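Local coordinates for pectinesterase (Aspergillus niger, PDB 5C1E), which hydrolyses the methyl esters of pectin galacturonosyl units, releasing methanol, and probably contributes to the maceration and soft-rotting of plant tissue, at residues 27-30 with 35-38; 61-66 with 70-75; 87-92 with 120-125; 183-188 with 243-248; 197-202 with 284-289. All coordinates share one frame; numbering follows the deposited sequence. Where two conformers were deposited one is given.

The five contacts are spread along a parallel beta-helix and come in series along the chain, except that interactions 4 and 5 cross, their segments alternating. Interaction 1 lies near the N-terminal end of the beta-helix and interaction 4 on the far side of the chain's centre, about 38 Å away between centres. Interactions 1 and 5 reach the same ten-stranded parallel sheet, each bringing a helix against it; interactions 3 and 4 share the seven-stranded sheet. Interaction 2 spans the corner from strand 57-61 to strand 74-78. Only interactions 4 and 5 touch, through Tyr-198 and Ile-200 packing on strand 182-187. Interaction 4 borders the predicted active-site Asp-161; the others lie away from it and are structural packing.

Interaction 1 (27-30 with 35-38); sequences DALG and SACI
Leu-29, at the end of helix 22-29, lays its two methyl groups against strand 36-40, closing the beta-alpha-beta unit formed by strand 11-13, this helix and strand 36-40 at the N-terminal end of the parallel beta-helix. The branches divide the work. CD2 of Leu-29 meets the CB methyl of Ala-36 at 3.7 Å, and CD1 of Leu-29 touches CD1 of Ile-38 at 4.1 Å, the two longer side chains running obliquely past each other. A forked leucine suits this place because it can reach two residues on one face of the strand at once, while the small methyl of Ala-36 takes the CD2 end of the leucine without the bulk of a longer side chain.

The alternation of the strand decides which residues take part. Ala-36 and Ile-38 direct CB toward the helix, whereas Cys-37 turns away and forms a disulfide with Cys-10. Ile-38 is buried, and Ala-25, Leu-26, Val-13 and Leu-59 also pack on it; Leu-11, Tyr-53 and Leu-57 pack on Leu-29. Both contacts across the segments are between apolar side chains. In the backbone, Ala-36 bonds to Asn-56 and Thr-58, and Ile-38 to Thr-58 and Tyr-60.

Beyond Leu-29 the helix stops at Gly-30, whose positive phi (61°) is easily adopted by a residue without a side chain and turns the chain out of the helical path. Leu-29 holds CG beside its backbone N (chi1 -62°), which directs the fork at the strand. The last turn is closed by the hydrogen bond from Gly-30 N to Asp-27 O, 3.0 Å.

Interaction 2 (61-66 with 70-75); sequences GETTDT and KDNVVT
Two waters, rather than direct hydrogen bonds, join Glu-62 O and the Thr-63 hydroxyl to the segment 70-75, although the two chains run almost exactly antiparallel, 173° apart. The first donates to Glu-62 O at 2.7 Å and accepts from Val-73 N, taking the place of a direct backbone bond. The second lies 2.7 Å from Thr-63 OG1 and 2.8 Å from Asn-72 OD1, to which it probably donates, and accepts a weak bond from Asp-71 N.

Threonine suits position 63 because its hydroxyl serves two purposes: besides meeting the water, OG1 accepts from Asp-65 N at 3.1 Å in an ST turn (N-H...O angle 166°). With OG1 anti to the backbone N (chi1 178°), the hydroxyl lies beside the carbonyl carbon and faces CB of Asp-71.

The Asp-71 carboxylate meets carbon on its OD2 side: CG2 of Thr-64 and CB of Asp-65 each approach OD2 of Asp-71 to 3.4 Å. Asp-65 OD2 and Asp-71 OD2 are 4.4 Å apart, which would probably disfavour full ionisation of both; OD1 of Asp-65 is bonded to Ser-67. At the other end, CG2 of Val-73 sits 3.2 Å from Glu-62 O and crosses the CB-CG part of Glu-62, whose extended side chain carries OE1 to Ser-42 N.

The contact forms the corner between strands 57-61 and 74-78, in different parallel sheets of the beta-helix; Val-74 packs on Val-40 of strand 36-40, and Asn-72 ND2 is bonded to Asn-107 of the next strand, 107-110.

Interaction 3 (87-92 with 120-125); sequences SLDKSA and ALVGNA
Val-122 turns both methyls to the segment 87-92, CG1 mainly to Ala-92 and CG2 to Asp-89. CG1, set between the backbone N and the carbonyl carbon (chi1 47°), packs on the CB of Ala-92 at 3.6 Å, while CG2 lies 3.7 Å from Asp-89 OD1. The compact methyl of Ala-92 fits a buried place where CB points toward the strand.

Asp-89 crosses Val-122 at about a right angle. Its carboxylate, carried beside its own backbone N (chi1 -77°), has two unlike oxygens. OD1 is buried against the valine and has no polar partner. OD2 takes a salt bridge to Lys-145 and a weak bond from a water, which in turn accepts from Asn-124 ND2 at 3.0 Å.

The turn bearing these groups is braced from within: Ser-87 OG accepts from Lys-90 N in an ST motif, and Ser-91 OG donates to Leu-88 O at 2.7 Å, tilted 17° from the carbonyl plane. Serine suits both places because its short hydroxyl can reach back to the backbone.

The loop 87-92, helical in its backbone angles at 88-91, thus packs on strand 121-124, which lies between strands 94-96 and 142-146 in a parallel sheet characteristic of the pectinesterase beta-helix.

Interaction 4 (183-188 with 243-248); sequences AITASS and KGWTTM
Beside the predicted active-site Asp-161 of this beta-helix esterase, the loop 243-248 folds over strand 182-187, with Thr-185 and Ala-183 meeting Trp-245 and Thr-246. The contact is small and buried.

The indole of Trp-245 offers its rim: CZ3 comes to 4.0 Å from Thr-185 OG1, which lies at the ring edge near the ring plane. The hydroxyl is therefore a neighbour of a C-H edge and not of the pi face. Its own bond is to Leu-219 O, so a threonine fits well here: the oxygen is satisfied by the next strand, and the methyl CG2 packs on Tyr-198 and Ile-200 inside the coil. A chi1 of 65° puts OG1 between the backbone N and the carbonyl carbon and CG2 beside the N.

Trp-245 is anchored on several sides. NE1 donates to Glu-274 OE2, the ring stacks with Tyr-256, and Val-229 and Leu-219 also touch it. A large flat side chain suits this place because its broad ring can touch all three of these residues at once while its single polar atom is bonded.

Before the loop reaches the tryptophan, Gly-244 adopts a positive phi (80°), readily accommodated without a side chain. Strand 182-187 turns a corner at Ile-184; just ahead of that corner Ala-183, whose side chain lies about 4 Å from that of Asp-161, directs its CB at the loop and approaches CG2 of Thr-246 with that CB to 4.4 Å.

Interaction 5 (197-202 with 284-289); sequences WYAIDN and TTVLGE
Just before strand 198-201 of the parallel beta-helix, Trp-197 comes within 5.6 Å (CA to CA) of Val-286 in the short helix 283-287. Val-286 makes most of the contact. Its CG2 lies 3.8 Å from Ala-199 CB and 4.0 Å from Trp-197 CB, and its CG1 rests 3.7 Å from Trp-197 O. Beta-branching gives the valine two methyls to spread over the strand, and chi1 of 179° places CG1 anti to the backbone N and CG2 beside that N; the small Ala-199 allows the helix to approach closely.

The second residue, Thr-285, uses its methyl in a CH-pi contact. CG2 sits over one face of the Trp-197 indole, 3.9 Å from the centroid of the five-membered ring and 30° off its normal. Threonine is apt at this rim because CG2 can serve the aromatic face while OG1, the other branch, takes no part in the contact. Besides Thr-285, the indole contacts Arg-228, in a cation-pi interaction, and the ring of Tyr-257.

Ser-168 OG bonds to both Val-286 O and Trp-197 N, linking the two segments through strand 168-172. The helix ends at Gly-288, where phi is positive (99°) and a CB would jam against the carbonyl O of Leu-287, so that glycine is required; its last turn is secured by Gly-288 N to Thr-284 O at 3.0 Å.

Interaction 1 (27-30 with 35-38)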
# COMPACT_ATOMS: atom_id res chain seq x y z
N ASP A 27 12.17 19.50 3.61
CA ASP A 27 13.49 20.15 3.79
C ASP A 27 13.52 20.98 5.07
O ASP A 27 14.51 20.96 5.81
CB ASP A 27 13.86 21.05 2.59
CG ASP A 27 14.18 20.26 1.31
OD1 ASP A 27 14.38 19.04 1.37
OD2 ASP A 27 14.24 20.88 0.23
N ALA A 28 12.44 21.72 5.33
CA ALA A 28 12.35 22.56 6.52
C ALA A 28 12.44 21.79 7.84
O ALA A 28 12.74 22.38 8.86
CB ALA A 28 11.08 23.40 6.49
N LEU A 29 12.15 20.50 7.84
CA LEU A 29 12.31 19.69 9.05
C LEU A 29 13.77 19.54 9.45
O LEU A 29 14.07 19.41 10.63
CB LEU A 29 11.72 18.29 8.86
CG LEU A 29 10.21 18.25 8.58
CD1 LEU A 29 9.78 16.82 8.34
CD2 LEU A 29 9.40 18.88 9.70
N GLY A 30 14.66 19.51 8.47
CA GLY A 30 16.10 19.38 8.72
C GLY A 30 16.48 18.10 9.44
O GLY A 30 15.79 17.08 9.31
N SER A 35 9.39 14.79 17.07
CA SER A 35 8.24 14.44 16.27
C SER A 35 7.79 15.69 15.55
O SER A 35 7.89 16.80 16.09
CB SER A 35 7.11 13.89 17.15
OG SER A 35 6.50 14.93 17.91
N ALA A 36 7.29 15.51 14.33
CA ALA A 36 6.92 16.61 13.47
C ALA A 36 5.73 16.21 12.62
O ALA A 36 5.44 15.03 12.45
CB ALA A 36 8.09 16.99 12.58
N CYS A 37 5.05 17.21 12.09
CA CYS A 37 3.97 16.96 11.17
C CYS A 37 3.84 18.07 10.15
O CYS A 37 4.26 19.21 10.37
CB CYS A 37 2.65 16.72 11.91
SG CYS A 37 2.11 18.04 12.99
N ILE A 38 3.28 17.67 9.01
CA ILE A 38 3.08 18.55 7.88
C ILE A 38 1.63 18.36 7.43
O ILE A 38 1.14 17.22 7.33
CB ILE A 38 4.05 18.22 6.71
CG1 ILE A 38 5.51 18.42 7.13
CG2 ILE A 38 3.75 19.09 5.50
CD1 ILE A 38 6.54 17.92 6.14

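Interaction 2 (61-66 with 70-75)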
# COMPACT_ATOMS: atom_id res chain seq x y z
N GLY A 61 -3.23 15.11 4.82
CA GLY A 61 -3.88 15.76 3.70
C GLY A 61 -5.21 16.38 4.08
O GLY A 61 -5.93 15.88 4.93
N GLU A 62 -5.53 17.48 3.42
CA GLU A 62 -6.81 18.14 3.57
C GLU A 62 -7.94 17.25 3.08
O GLU A 62 -7.83 16.65 2.00
CB GLU A 62 -6.81 19.46 2.78
CG GLU A 62 -8.13 20.20 2.85
CD GLU A 62 -8.14 21.51 2.08
OE1 GLU A 62 -7.10 21.93 1.57
OE2 GLU A 62 -9.22 22.12 1.98
N THR A 63 -9.00 17.12 3.88
CA THR A 63 -10.19 16.39 3.46
C THR A 63 -11.41 16.70 4.31
O THR A 63 -11.28 16.95 5.49
CB THR A 63 -9.95 14.85 3.50
OG1 THR A 63 -11.15 14.17 3.12
CG2 THR A 63 -9.51 14.38 4.87
N THR A 64 -12.59 16.66 3.69
CA THR A 64 -13.85 16.84 4.41
C THR A 64 -14.21 15.63 5.28
O THR A 64 -15.03 15.74 6.18
CB THR A 64 -15.03 17.15 3.44
OG1 THR A 64 -16.12 17.71 4.17
CG2 THR A 64 -15.49 15.90 2.70
N ASP A 65 -13.58 14.48 5.02
CA ASP A 65 -13.86 13.23 5.74
C ASP A 65 -12.59 12.38 5.81
O ASP A 65 -12.20 11.70 4.85
CB ASP A 65 -15.00 12.46 5.04
CG ASP A 65 -15.43 11.20 5.79
OD1 ASP A 65 -14.79 10.85 6.80
OD2 ASP A 65 -16.44 10.58 5.38
N THR A 66 -11.94 12.43 6.97
CA THR A 66 -10.69 11.72 7.20
C THR A 66 -10.85 10.19 7.22
O THR A 66 -9.86 9.48 7.07
CB THR A 66 -10.06 12.14 8.54
OG1 THR A 66 -11.01 11.90 9.58
CG2 THR A 66 -9.68 13.60 8.55
N LYS A 70 -11.98 8.64 -0.22
CA LYS A 70 -12.80 9.08 -1.36
C LYS A 70 -12.88 10.59 -1.58
O LYS A 70 -13.18 11.04 -2.69
CB LYS A 70 -14.20 8.48 -1.28
CG LYS A 70 -14.16 7.00 -1.66
CD LYS A 70 -15.45 6.24 -1.41
CE LYS A 70 -15.30 4.81 -1.92
NZ LYS A 70 -16.61 4.18 -2.19
N ASP A 71 -12.63 11.36 -0.53
CA ASP A 71 -12.68 12.83 -0.60
C ASP A 71 -11.31 13.50 -0.61
O ASP A 71 -11.22 14.73 -0.44
CB ASP A 71 -13.51 13.38 0.58
CG ASP A 71 -14.94 12.86 0.58
OD1 ASP A 71 -15.48 12.62 -0.51
OD2 ASP A 71 -15.51 12.67 1.66
N ASN A 72 -10.24 12.73 -0.84
CA ASN A 72 -8.91 13.32 -0.83
C ASN A 72 -8.82 14.39 -1.94
O ASN A 72 -9.37 14.21 -3.05
CB ASN A 72 -7.82 12.27 -1.05
CG ASN A 72 -7.68 11.30 0.10
OD1 ASN A 72 -8.28 11.45 1.15
ND2 ASN A 72 -6.85 10.29 -0.10
N VAL A 73 -8.15 15.49 -1.63
CA VAL A 73 -7.94 16.57 -2.59
C VAL A 73 -6.45 16.88 -2.77
O VAL A 73 -6.09 17.86 -3.43
CB VAL A 73 -8.70 17.86 -2.20
CG1 VAL A 73 -10.19 17.70 -2.49
CG2 VAL A 73 -8.46 18.23 -0.73
N VAL A 74 -5.59 16.05 -2.18
CA VAL A 74 -4.14 16.18 -2.32
C VAL A 74 -3.62 15.01 -3.12
O VAL A 74 -3.81 13.85 -2.73
CB VAL A 74 -3.43 16.24 -0.96
CG1 VAL A 74 -1.92 16.35 -1.15
CG2 VAL A 74 -3.93 17.43 -0.16
N THR A 75 -2.99 15.30 -4.25
CA THR A 75 -2.38 14.27 -5.07
C THR A 75 -0.91 14.60 -5.24
O THR A 75 -0.57 15.73 -5.60
CB THR A 75 -3.09 14.17 -6.44
OG1 THR A 75 -4.43 13.71 -6.22
CG2 THR A 75 -2.40 13.16 -7.34
O HOH W 1 -6.32 15.06 0.47
O HOH W 2 -10.95 11.72 2.07

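Interaction 3 (87-92 with 120-125)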
# COMPACT_ATOMS: atom_id res chain seq x y z
N SER A 87 16.29 2.00 -10.89
CA SER A 87 15.86 0.96 -9.94
C SER A 87 14.39 1.13 -9.62
O SER A 87 13.80 2.16 -9.93
CB SER A 87 16.66 1.05 -8.64
OG SER A 87 16.26 2.18 -7.88
N LEU A 88 13.80 0.11 -8.99
CA LEU A 88 12.43 0.24 -8.48
C LEU A 88 12.27 1.42 -7.53
O LEU A 88 11.36 2.22 -7.70
CB LEU A 88 12.00 -1.04 -7.75
CG LEU A 88 11.81 -2.24 -8.68
CD1 LEU A 88 11.73 -3.50 -7.82
CD2 LEU A 88 10.57 -2.06 -9.55
N ASP A 89 13.16 1.52 -6.54
CA ASP A 89 13.11 2.60 -5.55
C ASP A 89 13.22 3.98 -6.17
O ASP A 89 12.52 4.90 -5.76
CB ASP A 89 14.21 2.45 -4.50
CG ASP A 89 13.89 1.39 -3.48
OD1 ASP A 89 12.82 0.77 -3.60
OD2 ASP A 89 14.72 1.16 -2.57
N LYS A 90 14.08 4.11 -7.17
CA LYS A 90 14.28 5.40 -7.86
C LYS A 90 13.12 5.79 -8.74
O LYS A 90 13.02 6.96 -9.10
CB LYS A 90 15.57 5.41 -8.69
CG LYS A 90 16.83 5.45 -7.85
CD LYS A 90 18.10 5.40 -8.69
CE LYS A 90 19.31 5.38 -7.78
NZ LYS A 90 20.60 5.28 -8.53
N SER A 91 12.25 4.84 -9.10
CA SER A 91 11.05 5.12 -9.88
C SER A 91 9.89 5.63 -9.01
O SER A 91 8.88 6.08 -9.55
CB SER A 91 10.59 3.87 -10.64
OG SER A 91 9.88 2.96 -9.81
N ALA A 92 10.03 5.53 -7.70
CA ALA A 92 8.91 5.79 -6.79
C ALA A 92 8.60 7.26 -6.71
O ALA A 92 9.50 8.08 -6.61
CB ALA A 92 9.20 5.25 -5.40
N ALA A 120 4.51 3.74 -7.33
CA ALA A 120 3.85 4.92 -6.76
C ALA A 120 4.46 5.24 -5.41
O ALA A 120 5.00 6.32 -5.22
CB ALA A 120 2.36 4.71 -6.65
N LEU A 121 4.42 4.30 -4.47
CA LEU A 121 5.04 4.49 -3.17
C LEU A 121 5.82 3.27 -2.74
O LEU A 121 5.37 2.13 -2.96
CB LEU A 121 4.01 4.87 -2.09
CG LEU A 121 4.59 5.13 -0.69
CD1 LEU A 121 3.86 6.25 0.02
CD2 LEU A 121 4.59 3.88 0.17
N VAL A 122 7.02 3.49 -2.21
CA VAL A 122 7.76 2.41 -1.58
C VAL A 122 7.79 2.65 -0.08
O VAL A 122 8.12 3.76 0.39
CB VAL A 122 9.18 2.16 -2.18
CG1 VAL A 122 9.96 3.43 -2.34
CG2 VAL A 122 9.96 1.16 -1.34
N GLY A 123 7.42 1.62 0.65
CA GLY A 123 7.54 1.60 2.09
C GLY A 123 8.73 0.76 2.48
O GLY A 123 8.73 -0.45 2.27
N ASN A 124 9.76 1.40 3.03
CA ASN A 124 11.00 0.70 3.37
C ASN A 124 11.51 1.14 4.74
O ASN A 124 12.60 1.70 4.87
CB ASN A 124 12.03 0.93 2.27
CG ASN A 124 13.30 0.12 2.47
OD1 ASN A 124 13.30 -0.91 3.12
ND2 ASN A 124 14.40 0.61 1.92
N ALA A 125 10.71 0.84 5.75
CA ALA A 125 10.96 1.19 7.15
C ALA A 125 9.90 0.53 8.03
O ALA A 125 8.93 -0.05 7.54
CB ALA A 125 10.92 2.70 7.33
O HOH W 3 13.57 2.54 -0.25

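Interaction 4 (183-188 with 243-248)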
# COMPACT_ATOMS: atom_id res chain seq x y z
N ALA A 183 -1.50 -10.44 -11.31
CA ALA A 183 -1.57 -10.90 -9.93
C ALA A 183 -1.49 -9.71 -9.00
O ALA A 183 -0.70 -8.81 -9.22
CB ALA A 183 -0.44 -11.88 -9.64
N ILE A 184 -2.33 -9.71 -7.96
CA ILE A 184 -2.38 -8.57 -7.06
C ILE A 184 -1.11 -8.51 -6.21
O ILE A 184 -0.46 -7.49 -6.15
CB ILE A 184 -3.61 -8.63 -6.15
CG1 ILE A 184 -4.89 -8.51 -6.96
CG2 ILE A 184 -3.56 -7.51 -5.13
CD1 ILE A 184 -6.15 -8.89 -6.22
N THR A 185 -0.79 -9.60 -5.53
CA THR A 185 0.39 -9.62 -4.64
C THR A 185 1.59 -10.34 -5.26
O THR A 185 1.43 -11.32 -5.99
CB THR A 185 0.10 -10.26 -3.26
OG1 THR A 185 -0.22 -11.67 -3.37
CG2 THR A 185 -1.00 -9.52 -2.55
N ALA A 186 2.78 -9.86 -4.94
CA ALA A 186 4.00 -10.53 -5.30
C ALA A 186 5.02 -10.44 -4.16
O ALA A 186 5.93 -9.60 -4.16
CB ALA A 186 4.56 -9.95 -6.60
N SER A 187 4.83 -11.30 -3.16
CA SER A 187 5.69 -11.29 -1.98
C SER A 187 7.06 -11.87 -2.31
O SER A 187 7.15 -12.89 -2.99
CB SER A 187 5.08 -12.07 -0.83
OG SER A 187 6.04 -12.33 0.18
N SER A 188 8.10 -11.23 -1.78
CA SER A 188 9.48 -11.68 -1.93
C SER A 188 10.02 -12.34 -0.64
O SER A 188 11.25 -12.47 -0.48
CB SER A 188 10.37 -10.51 -2.36
OG SER A 188 10.19 -9.41 -1.48
N LYS A 243 -8.46 -20.58 -10.19
CA LYS A 243 -7.22 -21.12 -9.59
C LYS A 243 -6.69 -20.27 -8.41
O LYS A 243 -5.91 -20.76 -7.59
CB LYS A 243 -6.15 -21.32 -10.66
CG LYS A 243 -6.58 -22.26 -11.78
CD LYS A 243 -5.46 -22.58 -12.77
CE LYS A 243 -4.87 -21.35 -13.46
NZ LYS A 243 -5.83 -20.64 -14.35
N GLY A 244 -7.09 -19.00 -8.37
CA GLY A 244 -6.77 -18.10 -7.26
C GLY A 244 -5.37 -17.52 -7.34
O GLY A 244 -5.18 -16.30 -7.27
N TRP A 245 -4.38 -18.40 -7.44
CA TRP A 245 -2.99 -18.00 -7.43
C TRP A 245 -2.28 -18.48 -8.69
O TRP A 245 -2.72 -19.46 -9.32
CB TRP A 245 -2.31 -18.55 -6.19
CG TRP A 245 -3.04 -18.28 -4.91
CD1 TRP A 245 -4.05 -19.03 -4.37
CD2 TRP A 245 -2.84 -17.18 -4.01
NE1 TRP A 245 -4.48 -18.47 -3.19
CE2 TRP A 245 -3.76 -17.33 -2.96
CE3 TRP A 245 -1.97 -16.09 -4.00
CZ2 TRP A 245 -3.81 -16.45 -1.88
CZ3 TRP A 245 -2.03 -15.21 -2.95
CH2 TRP A 245 -2.93 -15.39 -1.90
N THR A 246 -1.20 -17.81 -9.08
CA THR A 246 -0.43 -18.22 -10.25
C THR A 246 1.07 -18.28 -9.92
O THR A 246 1.49 -18.08 -8.77
CB THR A 246 -0.76 -17.34 -11.49
OG1 THR A 246 -0.22 -17.94 -12.68
CG2 THR A 246 -0.22 -15.92 -11.33
N THR A 247 1.87 -18.57 -10.93
CA THR A 247 3.29 -18.87 -10.73
C THR A 247 4.20 -17.71 -11.09
O THR A 247 3.82 -16.78 -11.84
CB THR A 247 3.68 -20.04 -11.63
OG1 THR A 247 3.42 -19.65 -12.98
CG2 THR A 247 2.87 -21.28 -11.27
N MET A 248 5.42 -17.75 -10.55
CA MET A 248 6.46 -16.78 -10.88
C MET A 248 7.83 -17.40 -10.56
O MET A 248 8.45 -17.93 -11.47
CB MET A 248 6.25 -15.43 -10.17
CG MET A 248 7.17 -14.33 -10.69
SD MET A 248 6.87 -12.73 -9.89
CE MET A 248 7.83 -11.63 -10.92

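Interaction 5 (197-202 with 284-289)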
# COMPACT_ATOMS: atom_id res chain seq x y z
N TRP A 197 4.30 -11.67 7.00
CA TRP A 197 3.08 -12.05 6.28
C TRP A 197 2.59 -10.83 5.51
O TRP A 197 2.81 -9.69 5.95
CB TRP A 197 1.92 -12.40 7.23
CG TRP A 197 2.04 -13.64 8.05
CD1 TRP A 197 2.92 -13.88 9.08
CD2 TRP A 197 1.22 -14.82 7.95
NE1 TRP A 197 2.71 -15.14 9.59
CE2 TRP A 197 1.67 -15.73 8.91
CE3 TRP A 197 0.16 -15.19 7.11
CZ2 TRP A 197 1.10 -17.00 9.07
CZ3 TRP A 197 -0.42 -16.44 7.27
CH2 TRP A 197 0.06 -17.33 8.23
N TYR A 198 1.90 -11.07 4.41
CA TYR A 198 0.85 -10.14 3.98
C TYR A 198 -0.48 -10.67 4.53
O TYR A 198 -0.83 -11.85 4.30
CB TYR A 198 0.64 -10.11 2.47
CG TYR A 198 1.74 -9.53 1.58
CD1 TYR A 198 3.08 -9.43 2.00
CD2 TYR A 198 1.43 -9.15 0.28
CE1 TYR A 198 4.05 -8.91 1.15
CE2 TYR A 198 2.38 -8.66 -0.58
CZ TYR A 198 3.69 -8.54 -0.15
OH TYR A 198 4.59 -8.05 -1.04
N ALA A 199 -1.23 -9.79 5.16
CA ALA A 199 -2.60 -10.11 5.56
C ALA A 199 -3.53 -9.09 4.93
O ALA A 199 -3.41 -7.89 5.18
CB ALA A 199 -2.73 -10.10 7.08
N ILE A 200 -4.47 -9.57 4.12
CA ILE A 200 -5.50 -8.72 3.52
C ILE A 200 -6.81 -9.03 4.23
O ILE A 200 -7.37 -10.11 4.06
CB ILE A 200 -5.55 -8.93 2.00
CG1 ILE A 200 -4.24 -8.42 1.41
CG2 ILE A 200 -6.75 -8.21 1.39
CD1 ILE A 200 -3.91 -8.97 0.07
N ASP A 201 -7.26 -8.09 5.06
CA ASP A 201 -8.33 -8.34 6.03
C ASP A 201 -9.49 -7.38 5.89
O ASP A 201 -9.32 -6.16 5.92
CB ASP A 201 -7.78 -8.23 7.46
CG ASP A 201 -8.84 -8.49 8.51
OD1 ASP A 201 -9.09 -9.67 8.84
OD2 ASP A 201 -9.39 -7.52 9.04
N ASN A 202 -10.70 -7.93 5.76
CA ASN A 202 -11.90 -7.10 5.58
C ASN A 202 -11.71 -6.07 4.46
O ASN A 202 -12.10 -4.91 4.57
CB ASN A 202 -12.28 -6.41 6.91
CG ASN A 202 -12.87 -7.39 7.92
OD1 ASN A 202 -12.19 -7.88 8.84
ND2 ASN A 202 -14.16 -7.65 7.77
N THR A 284 -0.98 -9.20 15.79
CA THR A 284 0.20 -9.55 16.56
C THR A 284 1.11 -10.46 15.72
O THR A 284 2.33 -10.30 15.73
CB THR A 284 -0.17 -10.17 17.91
OG1 THR A 284 -0.79 -9.17 18.72
CG2 THR A 284 1.07 -10.71 18.62
N THR A 285 0.51 -11.41 15.01
CA THR A 285 1.25 -12.30 14.14
C THR A 285 1.95 -11.51 13.04
O THR A 285 3.12 -11.75 12.75
CB THR A 285 0.30 -13.34 13.53
OG1 THR A 285 -0.08 -14.27 14.55
CG2 THR A 285 0.96 -14.09 12.40
N VAL A 286 1.26 -10.56 12.42
CA VAL A 286 1.79 -9.87 11.22
C VAL A 286 2.72 -8.72 11.58
O VAL A 286 3.75 -8.50 10.92
CB VAL A 286 0.62 -9.38 10.33
CG1 VAL A 286 1.12 -8.65 9.08
CG2 VAL A 286 -0.29 -10.53 9.96
N LEU A 287 2.37 -7.97 12.62
CA LEU A 287 3.05 -6.72 12.95
C LEU A 287 3.85 -6.73 14.25
O LEU A 287 4.62 -5.80 14.51
CB LEU A 287 2.03 -5.59 13.02
CG LEU A 287 1.14 -5.37 11.79
CD1 LEU A 287 0.11 -4.31 12.14
CD2 LEU A 287 1.97 -4.96 10.59
N GLY A 288 3.68 -7.76 15.06
CA GLY A 288 4.34 -7.85 16.35
C GLY A 288 3.42 -7.43 17.48
O GLY A 288 2.43 -6.73 17.27
N GLU A 289 3.78 -7.85 18.68
CA GLU A 289 2.97 -7.60 19.88
C GLU A 289 2.83 -6.12 20.22
O GLU A 289 1.93 -5.75 20.97
CB GLU A 289 3.61 -8.31 21.08
CG GLU A 289 4.96 -7.70 21.48
CD GLU A 289 5.67 -8.48 22.57
OE1 GLU A 289 5.43 -9.70 22.71
OE2 GLU A 289 6.47 -7.84 23.30